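Local coordinates for protein decapping nuclease RAI1 (Scheffersomyces stipitis, PDB 5BTO) that hydrolyses NAD-capped, triphosphorylated and m7G-capped RNA 5' ends with a divalent metal, leaving a 5'-monophosphate, and binds RAT1 and stimulates its exoribonuclease activity, at residues A93-E98 with K395-S400; L117-L122 with T279-F284; L124-N129 with T334-W339. All coordinates share one frame; numbering follows the deposited sequence.

Interaction 1 of 3, residues A93-E98 with K395-S400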
loop_
_atom_site.group_PDB
_atom_site.type_symbol
_atom_site.label_atom_id
_atom_site.label_comp_id
_atom_site.label_asym_id
_atom_site.label_seq_id
_atom_site.Cartn_x
_atom_site.Cartn_y
_atom_site.Cartn_z
ATOM N N ALA A 93 -22.901 -25.183 -13.285
ATOM C CA ALA A 93 -23.392 -25.635 -11.989
ATOM C C ALA A 93 -24.181 -24.534 -11.279
ATOM O O ALA A 93 -25.190 -24.802 -10.639
ATOM C CB ALA A 93 -22.228 -26.108 -11.118
ATOM N N LEU A 94 -23.714 -23.290 -11.390
ATOM C CA LEU A 94 -24.379 -22.165 -10.733
ATOM C C LEU A 94 -25.765 -21.917 -11.323
ATOM O O LEU A 94 -26.725 -21.629 -10.603
ATOM C CB LEU A 94 -23.528 -20.890 -10.857
ATOM C CG LEU A 94 -24.146 -19.613 -10.291
ATOM C CD1 LEU A 94 -24.442 -19.720 -8.802
ATOM C CD2 LEU A 94 -23.209 -18.432 -10.575
ATOM N N THR A 95 -25.866 -22.038 -12.637
ATOM C CA THR A 95 -27.146 -21.856 -13.313
ATOM C C THR A 95 -28.160 -22.868 -12.777
ATOM O O THR A 95 -29.301 -22.522 -12.474
ATOM C CB THR A 95 -26.994 -22.004 -14.832
ATOM O OG1 THR A 95 -26.142 -20.955 -15.327
ATOM C CG2 THR A 95 -28.354 -21.895 -15.520
ATOM N N LYS A 96 -27.724 -24.110 -12.660
ATOM C CA LYS A 96 -28.601 -25.173 -12.168
ATOM C C LYS A 96 -29.052 -24.864 -10.749
ATOM O O LYS A 96 -30.224 -25.021 -10.401
ATOM C CB LYS A 96 -27.866 -26.504 -12.242
ATOM C CG LYS A 96 -28.690 -27.723 -11.813
ATOM C CD LYS A 96 -27.843 -28.971 -11.963
ATOM C CE LYS A 96 -28.614 -30.233 -11.566
ATOM N NZ LYS A 96 -29.846 -30.408 -12.397
ATOM N N TYR A 97 -28.117 -24.418 -9.917
ATOM C CA TYR A 97 -28.461 -24.032 -8.557
ATOM C C TYR A 97 -29.486 -22.888 -8.506
ATOM O O TYR A 97 -30.465 -22.946 -7.749
ATOM C CB TYR A 97 -27.198 -23.670 -7.756
ATOM C CG TYR A 97 -27.527 -23.024 -6.433
ATOM C CD1 TYR A 97 -27.901 -23.794 -5.343
ATOM C CD2 TYR A 97 -27.502 -21.637 -6.285
ATOM C CE1 TYR A 97 -28.223 -23.219 -4.142
ATOM C CE2 TYR A 97 -27.826 -21.048 -5.073
ATOM C CZ TYR A 97 -28.192 -21.853 -4.007
ATOM O OH TYR A 97 -28.523 -21.300 -2.794
ATOM N N GLU A 98 -29.276 -21.849 -9.307
ATOM C CA GLU A 98 -30.172 -20.706 -9.270
ATOM C C GLU A 98 -31.585 -21.097 -9.702
ATOM O O GLU A 98 -32.568 -20.703 -9.076
ATOM C CB GLU A 98 -29.604 -19.543 -10.097
ATOM C CG GLU A 98 -28.285 -19.052 -9.498
ATOM C CD GLU A 98 -27.639 -17.912 -10.264
ATOM O OE1 GLU A 98 -27.975 -17.704 -11.453
ATOM O OE2 GLU A 98 -26.777 -17.232 -9.658
ATOM N N LYS A 395 -25.544 -16.375 -19.610
ATOM C CA LYS A 395 -26.055 -15.038 -19.889
ATOM C C LYS A 395 -27.545 -15.067 -20.217
ATOM O O LYS A 395 -28.311 -14.231 -19.744
ATOM C CB LYS A 395 -25.272 -14.379 -21.027
ATOM C CG LYS A 395 -23.812 -14.101 -20.648
ATOM C CD LYS A 395 -23.078 -13.321 -21.719
ATOM C CE LYS A 395 -22.838 -14.154 -22.971
ATOM N NZ LYS A 395 -22.287 -13.299 -24.077
ATOM N N GLN A 396 -27.947 -16.045 -21.015
ATOM C CA GLN A 396 -29.357 -16.169 -21.376
ATOM C C GLN A 396 -30.200 -16.394 -20.125
ATOM O O GLN A 396 -31.266 -15.794 -19.959
ATOM C CB GLN A 396 -29.560 -17.303 -22.383
ATOM C CG GLN A 396 -30.951 -17.362 -22.976
ATOM C CD GLN A 396 -31.082 -18.464 -24.000
ATOM O OE1 GLN A 396 -31.651 -19.519 -23.723
ATOM N NE2 GLN A 396 -30.552 -18.228 -25.194
ATOM N N TRP A 397 -29.710 -17.250 -19.233
ATOM C CA TRP A 397 -30.401 -17.481 -17.976
ATOM C C TRP A 397 -30.538 -16.192 -17.176
ATOM O O TRP A 397 -31.631 -15.830 -16.768
ATOM C CB TRP A 397 -29.701 -18.572 -17.146
ATOM C CG TRP A 397 -30.038 -18.535 -15.688
ATOM C CD1 TRP A 397 -29.171 -18.304 -14.649
ATOM C CD2 TRP A 397 -31.328 -18.732 -15.096
ATOM N NE1 TRP A 397 -29.847 -18.337 -13.457
ATOM C CE2 TRP A 397 -31.172 -18.601 -13.701
ATOM C CE3 TRP A 397 -32.600 -19.004 -15.612
ATOM C CZ2 TRP A 397 -32.234 -18.735 -12.815
ATOM C CZ3 TRP A 397 -33.656 -19.136 -14.728
ATOM C CH2 TRP A 397 -33.467 -19.007 -13.344
ATOM N N ARG A 398 -29.425 -15.496 -16.934
ATOM C CA ARG A 398 -29.486 -14.297 -16.110
ATOM C C ARG A 398 -30.368 -13.210 -16.733
ATOM O O ARG A 398 -31.065 -12.490 -16.027
ATOM C CB ARG A 398 -28.077 -13.770 -15.815
ATOM C CG ARG A 398 -27.307 -14.662 -14.855
ATOM C CD ARG A 398 -27.960 -14.669 -13.483
ATOM N NE ARG A 398 -27.070 -15.236 -12.475
ATOM C CZ ARG A 398 -26.063 -14.575 -11.908
ATOM N NH1 ARG A 398 -25.804 -13.321 -12.258
ATOM N NH2 ARG A 398 -25.296 -15.183 -11.002
ATOM N N GLU A 399 -30.335 -13.109 -18.053
ATOM C CA GLU A 399 -31.206 -12.173 -18.771
ATOM C C GLU A 399 -32.673 -12.478 -18.518
ATOM O O GLU A 399 -33.497 -11.573 -18.398
ATOM C CB GLU A 399 -30.921 -12.227 -20.270
ATOM C CG GLU A 399 -29.614 -11.557 -20.696
ATOM C CD GLU A 399 -29.217 -11.935 -22.110
ATOM O OE1 GLU A 399 -30.030 -12.576 -22.804
ATOM O OE2 GLU A 399 -28.089 -11.600 -22.528
ATOM N N SER A 400 -32.996 -13.759 -18.440
ATOM C CA SER A 400 -34.398 -14.179 -18.369
ATOM C C SER A 400 -35.023 -13.889 -17.008
ATOM O O SER A 400 -36.241 -13.870 -16.866
ATOM C CB SER A 400 -34.534 -15.668 -18.699
ATOM O OG SER A 400 -34.144 -16.484 -17.594
#

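Interaction 2 of 3, residues L117-L122 with T279-F284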
loop_
_atom_site.group_PDB
_atom_site.type_symbol
_atom_site.label_atom_id
_atom_site.label_comp_id
_atom_site.label_asym_id
_atom_site.label_seq_id
_atom_site.Cartn_x
_atom_site.Cartn_y
_atom_site.Cartn_z
ATOM N N LEU A 117 -7.568 -19.339 -6.783
ATOM C CA LEU A 117 -7.167 -18.005 -7.207
ATOM C C LEU A 117 -7.106 -17.075 -5.997
ATOM O O LEU A 117 -6.228 -16.214 -5.906
ATOM C CB LEU A 117 -8.139 -17.457 -8.256
ATOM C CG LEU A 117 -8.321 -18.360 -9.486
ATOM C CD1 LEU A 117 -9.344 -17.767 -10.460
ATOM C CD2 LEU A 117 -6.980 -18.621 -10.183
ATOM N N MET A 118 -8.040 -17.244 -5.066
ATOM C CA MET A 118 -8.050 -16.423 -3.861
ATOM C C MET A 118 -6.899 -16.807 -2.934
ATOM O O MET A 118 -6.311 -15.958 -2.275
ATOM C CB MET A 118 -9.404 -16.493 -3.150
ATOM C CG MET A 118 -10.568 -15.994 -4.019
ATOM S SD MET A 118 -10.384 -14.268 -4.561
ATOM C CE MET A 118 -9.747 -14.490 -6.212
ATOM N N THR A 119 -6.574 -18.098 -2.902
ATOM C CA THR A 119 -5.401 -18.548 -2.164
ATOM C C THR A 119 -4.115 -17.870 -2.648
ATOM O O THR A 119 -3.245 -17.503 -1.845
ATOM C CB THR A 119 -5.238 -20.087 -2.277
ATOM O OG1 THR A 119 -6.395 -20.734 -1.717
ATOM C CG2 THR A 119 -3.988 -20.544 -1.538
ATOM N N LYS A 120 -3.981 -17.703 -3.956
ATOM C CA LYS A 120 -2.818 -16.997 -4.494
ATOM C C LYS A 120 -2.732 -15.566 -3.956
ATOM O O LYS A 120 -1.641 -15.066 -3.681
ATOM C CB LYS A 120 -2.853 -16.965 -6.023
ATOM C CG LYS A 120 -2.674 -18.315 -6.693
ATOM C CD LYS A 120 -2.603 -18.151 -8.200
ATOM C CE LYS A 120 -2.138 -19.429 -8.880
ATOM N NZ LYS A 120 -1.830 -19.199 -10.323
ATOM N N LEU A 121 -3.878 -14.897 -3.818
ATOM C CA LEU A 121 -3.887 -13.545 -3.276
ATOM C C LEU A 121 -3.569 -13.546 -1.777
ATOM O O LEU A 121 -2.763 -12.733 -1.291
ATOM C CB LEU A 121 -5.237 -12.864 -3.547
ATOM C CG LEU A 121 -5.599 -12.676 -5.021
ATOM C CD1 LEU A 121 -6.986 -12.073 -5.150
ATOM C CD2 LEU A 121 -4.572 -11.749 -5.682
ATOM N N LEU A 122 -4.166 -14.486 -1.045
ATOM C CA LEU A 122 -3.990 -14.542 0.394
ATOM C C LEU A 122 -2.537 -14.858 0.766
ATOM O O LEU A 122 -2.008 -14.326 1.740
ATOM C CB LEU A 122 -4.940 -15.599 0.989
ATOM C CG LEU A 122 -4.925 -15.945 2.473
ATOM C CD1 LEU A 122 -5.094 -14.737 3.360
ATOM C CD2 LEU A 122 -6.034 -16.977 2.780
ATOM N N THR A 279 -1.570 -24.654 2.577
ATOM C CA THR A 279 -2.669 -25.530 2.951
ATOM C C THR A 279 -3.633 -24.833 3.915
ATOM O O THR A 279 -4.853 -24.941 3.769
ATOM C CB THR A 279 -2.156 -26.843 3.566
ATOM O OG1 THR A 279 -1.429 -27.570 2.572
ATOM C CG2 THR A 279 -3.335 -27.716 4.085
ATOM N N TRP A 280 -3.099 -24.129 4.906
ATOM C CA TRP A 280 -3.953 -23.357 5.801
ATOM C C TRP A 280 -4.815 -22.375 4.984
ATOM O O TRP A 280 -6.030 -22.248 5.192
ATOM C CB TRP A 280 -3.130 -22.581 6.850
ATOM C CG TRP A 280 -4.005 -21.601 7.555
ATOM C CD1 TRP A 280 -4.892 -21.866 8.565
ATOM C CD2 TRP A 280 -4.163 -20.207 7.238
ATOM N NE1 TRP A 280 -5.573 -20.720 8.909
ATOM C CE2 TRP A 280 -5.143 -19.691 8.110
ATOM C CE3 TRP A 280 -3.557 -19.351 6.313
ATOM C CZ2 TRP A 280 -5.527 -18.351 8.086
ATOM C CZ3 TRP A 280 -3.946 -18.020 6.284
ATOM C CH2 TRP A 280 -4.916 -17.534 7.170
ATOM N N ALA A 281 -4.178 -21.670 4.060
ATOM C CA ALA A 281 -4.904 -20.668 3.278
ATOM C C ALA A 281 -6.059 -21.307 2.513
ATOM O O ALA A 281 -7.176 -20.789 2.533
ATOM C CB ALA A 281 -3.964 -19.923 2.320
ATOM N N GLN A 282 -5.785 -22.425 1.844
ATOM C CA GLN A 282 -6.797 -23.138 1.059
ATOM C C GLN A 282 -7.958 -23.595 1.925
ATOM O O GLN A 282 -9.131 -23.427 1.571
ATOM C CB GLN A 282 -6.188 -24.383 0.415
ATOM C CG GLN A 282 -5.203 -24.106 -0.686
ATOM C CD GLN A 282 -4.608 -25.384 -1.236
ATOM O OE1 GLN A 282 -5.160 -26.475 -1.039
ATOM N NE2 GLN A 282 -3.479 -25.263 -1.923
ATOM N N CYS A 283 -7.625 -24.178 3.065
ATOM C CA CYS A 283 -8.638 -24.742 3.947
ATOM C C CYS A 283 -9.431 -23.666 4.666
ATOM O O CYS A 283 -10.652 -23.779 4.808
ATOM C CB CYS A 283 -7.996 -25.704 4.944
ATOM S SG CYS A 283 -7.411 -27.204 4.127
ATOM N N PHE A 284 -8.741 -22.608 5.090
ATOM C CA PHE A 284 -9.397 -21.505 5.780
ATOM C C PHE A 284 -10.441 -20.840 4.878
ATOM O O PHE A 284 -11.570 -20.571 5.307
ATOM C CB PHE A 284 -8.362 -20.474 6.236
ATOM C CG PHE A 284 -8.957 -19.281 6.898
ATOM C CD1 PHE A 284 -9.346 -19.334 8.221
ATOM C CD2 PHE A 284 -9.128 -18.097 6.197
ATOM C CE1 PHE A 284 -9.897 -18.233 8.836
ATOM C CE2 PHE A 284 -9.684 -16.989 6.808
ATOM C CZ PHE A 284 -10.066 -17.057 8.128
#

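Interaction 3 of 3, residues L124-N129 with T334-W339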
loop_
_atom_site.group_PDB
_atom_site.type_symbol
_atom_site.label_atom_id
_atom_site.label_comp_id
_atom_site.label_asym_id
_atom_site.label_seq_id
_atom_site.Cartn_x
_atom_site.Cartn_y
_atom_site.Cartn_z
ATOM N N LEU A 124 0.147 -14.301 -1.068
ATOM C CA LEU A 124 1.101 -13.443 -1.790
ATOM C C LEU A 124 2.214 -12.784 -0.950
ATOM O O LEU A 124 3.367 -12.775 -1.370
ATOM C CB LEU A 124 0.325 -12.391 -2.626
ATOM C CG LEU A 124 1.116 -11.420 -3.514
ATOM C CD1 LEU A 124 0.279 -10.974 -4.723
ATOM C CD2 LEU A 124 1.602 -10.194 -2.721
ATOM N N PRO A 125 1.881 -12.231 0.228
ATOM C CA PRO A 125 2.920 -11.526 0.995
ATOM C C PRO A 125 4.142 -12.392 1.307
ATOM O O PRO A 125 5.230 -11.847 1.543
ATOM C CB PRO A 125 2.209 -11.165 2.298
ATOM C CG PRO A 125 0.765 -11.058 1.916
ATOM C CD PRO A 125 0.554 -12.117 0.862
ATOM N N TYR A 126 3.961 -13.712 1.330
ATOM C CA TYR A 126 5.048 -14.619 1.716
ATOM C C TYR A 126 5.500 -15.469 0.534
ATOM O O TYR A 126 6.251 -16.440 0.686
ATOM C CB TYR A 126 4.645 -15.458 2.940
ATOM C CG TYR A 126 4.255 -14.543 4.078
ATOM C CD1 TYR A 126 5.192 -13.670 4.642
ATOM C CD2 TYR A 126 2.946 -14.483 4.543
ATOM C CE1 TYR A 126 4.837 -12.799 5.661
ATOM C CE2 TYR A 126 2.591 -13.613 5.564
ATOM C CZ TYR A 126 3.541 -12.774 6.114
ATOM O OH TYR A 126 3.190 -11.905 7.125
ATOM N N ASN A 127 5.069 -15.053 -0.651
ATOM C CA ASN A 127 5.418 -15.720 -1.898
ATOM C C ASN A 127 5.682 -14.699 -2.996
ATOM O O ASN A 127 5.060 -14.732 -4.062
ATOM C CB ASN A 127 4.303 -16.682 -2.302
ATOM C CG ASN A 127 4.252 -17.892 -1.400
ATOM O OD1 ASN A 127 5.052 -18.811 -1.554
ATOM N ND2 ASN A 127 3.353 -17.877 -0.422
ATOM N N LEU A 128 6.618 -13.797 -2.733
ATOM C CA LEU A 128 6.786 -12.623 -3.590
ATOM C C LEU A 128 7.449 -12.917 -4.934
ATOM O O LEU A 128 7.575 -12.028 -5.775
ATOM C CB LEU A 128 7.535 -11.507 -2.853
ATOM C CG LEU A 128 6.810 -10.946 -1.626
ATOM C CD1 LEU A 128 7.750 -10.116 -0.762
ATOM C CD2 LEU A 128 5.597 -10.134 -2.049
ATOM N N ASN A 129 7.875 -14.156 -5.144
ATOM C CA ASN A 129 8.472 -14.529 -6.420
ATOM C C ASN A 129 7.473 -15.168 -7.377
ATOM O O ASN A 129 7.818 -15.461 -8.519
ATOM C CB ASN A 129 9.657 -15.470 -6.206
ATOM C CG ASN A 129 10.756 -14.830 -5.393
ATOM O OD1 ASN A 129 11.101 -13.663 -5.600
ATOM N ND2 ASN A 129 11.305 -15.582 -4.445
ATOM N N THR A 334 -2.384 -13.759 10.276
ATOM C CA THR A 334 -3.232 -12.581 10.482
ATOM C C THR A 334 -2.902 -11.477 9.481
ATOM O O THR A 334 -3.796 -10.843 8.910
ATOM C CB THR A 334 -3.090 -12.035 11.909
ATOM O OG1 THR A 334 -3.478 -13.050 12.841
ATOM C CG2 THR A 334 -3.982 -10.817 12.110
ATOM N N THR A 335 -1.612 -11.250 9.272
ATOM C CA THR A 335 -1.171 -10.251 8.304
ATOM C C THR A 335 -1.649 -10.626 6.901
ATOM O O THR A 335 -2.121 -9.771 6.132
ATOM C CB THR A 335 0.369 -10.123 8.311
ATOM O OG1 THR A 335 0.809 -9.829 9.638
ATOM C CG2 THR A 335 0.819 -9.016 7.387
ATOM N N ALA A 336 -1.516 -11.905 6.561
ATOM C CA ALA A 336 -1.958 -12.402 5.266
ATOM C C ALA A 336 -3.437 -12.077 5.071
ATOM O O ALA A 336 -3.844 -11.578 4.013
ATOM C CB ALA A 336 -1.711 -13.917 5.149
ATOM N N LEU A 337 -4.233 -12.358 6.098
ATOM C CA LEU A 337 -5.680 -12.140 6.014
ATOM C C LEU A 337 -6.034 -10.654 5.873
ATOM O O LEU A 337 -6.971 -10.300 5.152
ATOM C CB LEU A 337 -6.398 -12.754 7.219
ATOM C CG LEU A 337 -7.920 -12.855 7.109
ATOM C CD1 LEU A 337 -8.307 -13.710 5.903
ATOM C CD2 LEU A 337 -8.501 -13.442 8.398
ATOM N N LYS A 338 -5.293 -9.791 6.560
ATOM C CA LYS A 338 -5.501 -8.346 6.417
ATOM C C LYS A 338 -5.138 -7.861 5.009
ATOM O O LYS A 338 -5.816 -6.985 4.452
ATOM C CB LYS A 338 -4.707 -7.572 7.478
ATOM C CG LYS A 338 -5.203 -7.767 8.909
ATOM C CD LYS A 338 -4.252 -7.105 9.891
ATOM C CE LYS A 338 -4.584 -7.457 11.326
ATOM N NZ LYS A 338 -3.567 -6.932 12.285
ATOM N N TRP A 339 -4.064 -8.403 4.432
ATOM C CA TRP A 339 -3.738 -8.102 3.033
ATOM C C TRP A 339 -4.868 -8.562 2.099
ATOM O O TRP A 339 -5.312 -7.841 1.204
ATOM C CB TRP A 339 -2.406 -8.757 2.637
ATOM C CG TRP A 339 -2.256 -9.003 1.161
ATOM C CD1 TRP A 339 -2.347 -10.208 0.513
ATOM C CD2 TRP A 339 -2.013 -8.020 0.142
ATOM N NE1 TRP A 339 -2.155 -10.038 -0.837
ATOM C CE2 TRP A 339 -1.945 -8.706 -1.093
ATOM C CE3 TRP A 339 -1.826 -6.632 0.159
ATOM C CZ2 TRP A 339 -1.713 -8.056 -2.303
ATOM C CZ3 TRP A 339 -1.588 -5.979 -1.045
ATOM C CH2 TRP A 339 -1.534 -6.696 -2.264
#

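Interaction 1 of 3, residues A93-E98 with K395-S400
The indole of W397 has the methyl of T95 over one face, and at its edge, close to the ring plane, the carboxylate of E98. T95 CG2 stands 4.0 Å from the centroid of the five-membered ring of W397, a CH-pi contact over the face. This methyl is anti to the backbone N, which turns T95 OG1 back to its own helix, where it bonds to the carbonyl of L91. The guanidinium of R398 likewise meets E98 at its edge, and L94 CD2 lies obliquely against its NH2. E98 is thus shared by two flat donors. Its OE1 accepts from W397 NE1 at 2.8 Å through the anti lone pair, and from R398 NE, also at 2.8 Å, through the syn one, this second bond being the straighter at 163°. E98 OE2 takes R398 NH2 at 2.9 Å, so that arginine grips the carboxylate side-on, one nitrogen to each oxygen; OE1 lies near the guanidinium plane, whereas the less straight NH2-OE2 bond is tilted 25° from it. With so many donors around it, the buried E98 is probably held as the carboxylate. Segments 93-98 and 395-400 run at 27° to each other with axes 10.7 Å apart; in the RAI1-like nuclease fold the contact joins the last helix, 392-400, to helix 87-101, which also packs on strand 27-34. The extended E98 side chain carries its carboxylate across to the other helix, while R398, bent at chi2, turns its head to the acid. R398 NH1 forms a further salt bridge to D140, and E98 OE2 also accepts from the backbone N of V107.

Interaction 2 of 3, residues L117-L122 with T279-F284
Small side chains let helices 115-123 and 266-286 come together here, the axes of segments 117-122 and 279-284 lying 9.2 Å apart and crossing at 129°. The tight part centres on A281, whose CB meets L122 CD2 at 3.6 Å and T119 CG2 at 3.9 Å. L122, with CG anti to the backbone N (chi1 176°), sends CD2 over this alanine. At the looser end L122 CD2 also lies 4.2 Å from W280 CZ3, obliquely to the ring. The partly exposed Q282 marks the more solvent-accessible side, yet it too is closely packed: T119 OG1 lies 3.7 Å from Q282 CG, while the hydroxyl's polar partner is the carbonyl of R115, one turn back in its own helix. An alanine at T119 would lose both OG1 and CG2, and would probably loosen the packing against A281 and Q282 CG. Beyond CG, Q282 runs extended (chi2 178°), and its OE1 accepts a hydrogen bond from K258 NZ. A glutamine suits this place, since its aliphatic part packs on threonine while its amide reaches the polar site. Q282 and K258 bind substrate, as does R115 at the start of helix 115-123, and Q282 also touches metal-binding E256, so both helices border the active site of a PD-(D/E)XK nuclease fold.

Interaction 3 of 3, residues L124-N129 with T334-W339
P125 and the indole of W339 cross obliquely, and round this pair the short 3-10 turn 124-125, which follows helix 115-123, is packed against helix 333-350 of the nuclease fold. P125 CG and CD lie against the CD1 side of the indole, both 3.5 Å from W339 CD1. L124 also crosses the ring obliquely, farther along: L124 CB is 3.9 Å from W339 NE1, and L124 CD2 lies 4.0 Å from W339 CZ2. The W339 ring reaches the turn because CG is anti to the backbone N (chi1 156°). Its NE1 makes a weak hydrogen bond to the carbonyl of L121, and F371 meets the ring edge-to-face, so that the large indole links three parts of the fold. Proline suits the turn, offering a compact apolar ring with no backbone N-H to satisfy. P125 CB lies over the centre of one face of the Y126 ring, 4.0 Å above its plane, while A336 CB sits at the ring's edge, 4.3 Å from Y126 CE2. The second subunit comes close to this helix, where its A196 packs on T335. The side chains of Y126 and T335 meet at about a right angle, the phenol oxygen OH of Y126 resting 3.5 Å from T335 CB.

Overall arrangement
Interactions 2 and 3 form one continuous core, their centres about 10 Å apart. Helix 115-123 is followed directly by the 3-10 turn and loop of 124-129, so neighbouring parts of the chain pack on helix 266-286 and on helix 333-350. The two second segments also meet, F284 CE2 lying 3.7 Å from L337 CD1. Interaction 2 borders the substrate and metal sites, whereas interaction 3 lies away from them. Interaction 1 stands apart, its centre about 27 Å from that of interaction 2 and about 35 Å from that of interaction 3, though the side chain of L94 is about 10 Å from that of substrate-binding Y114; in sequence, its segments enclose both others.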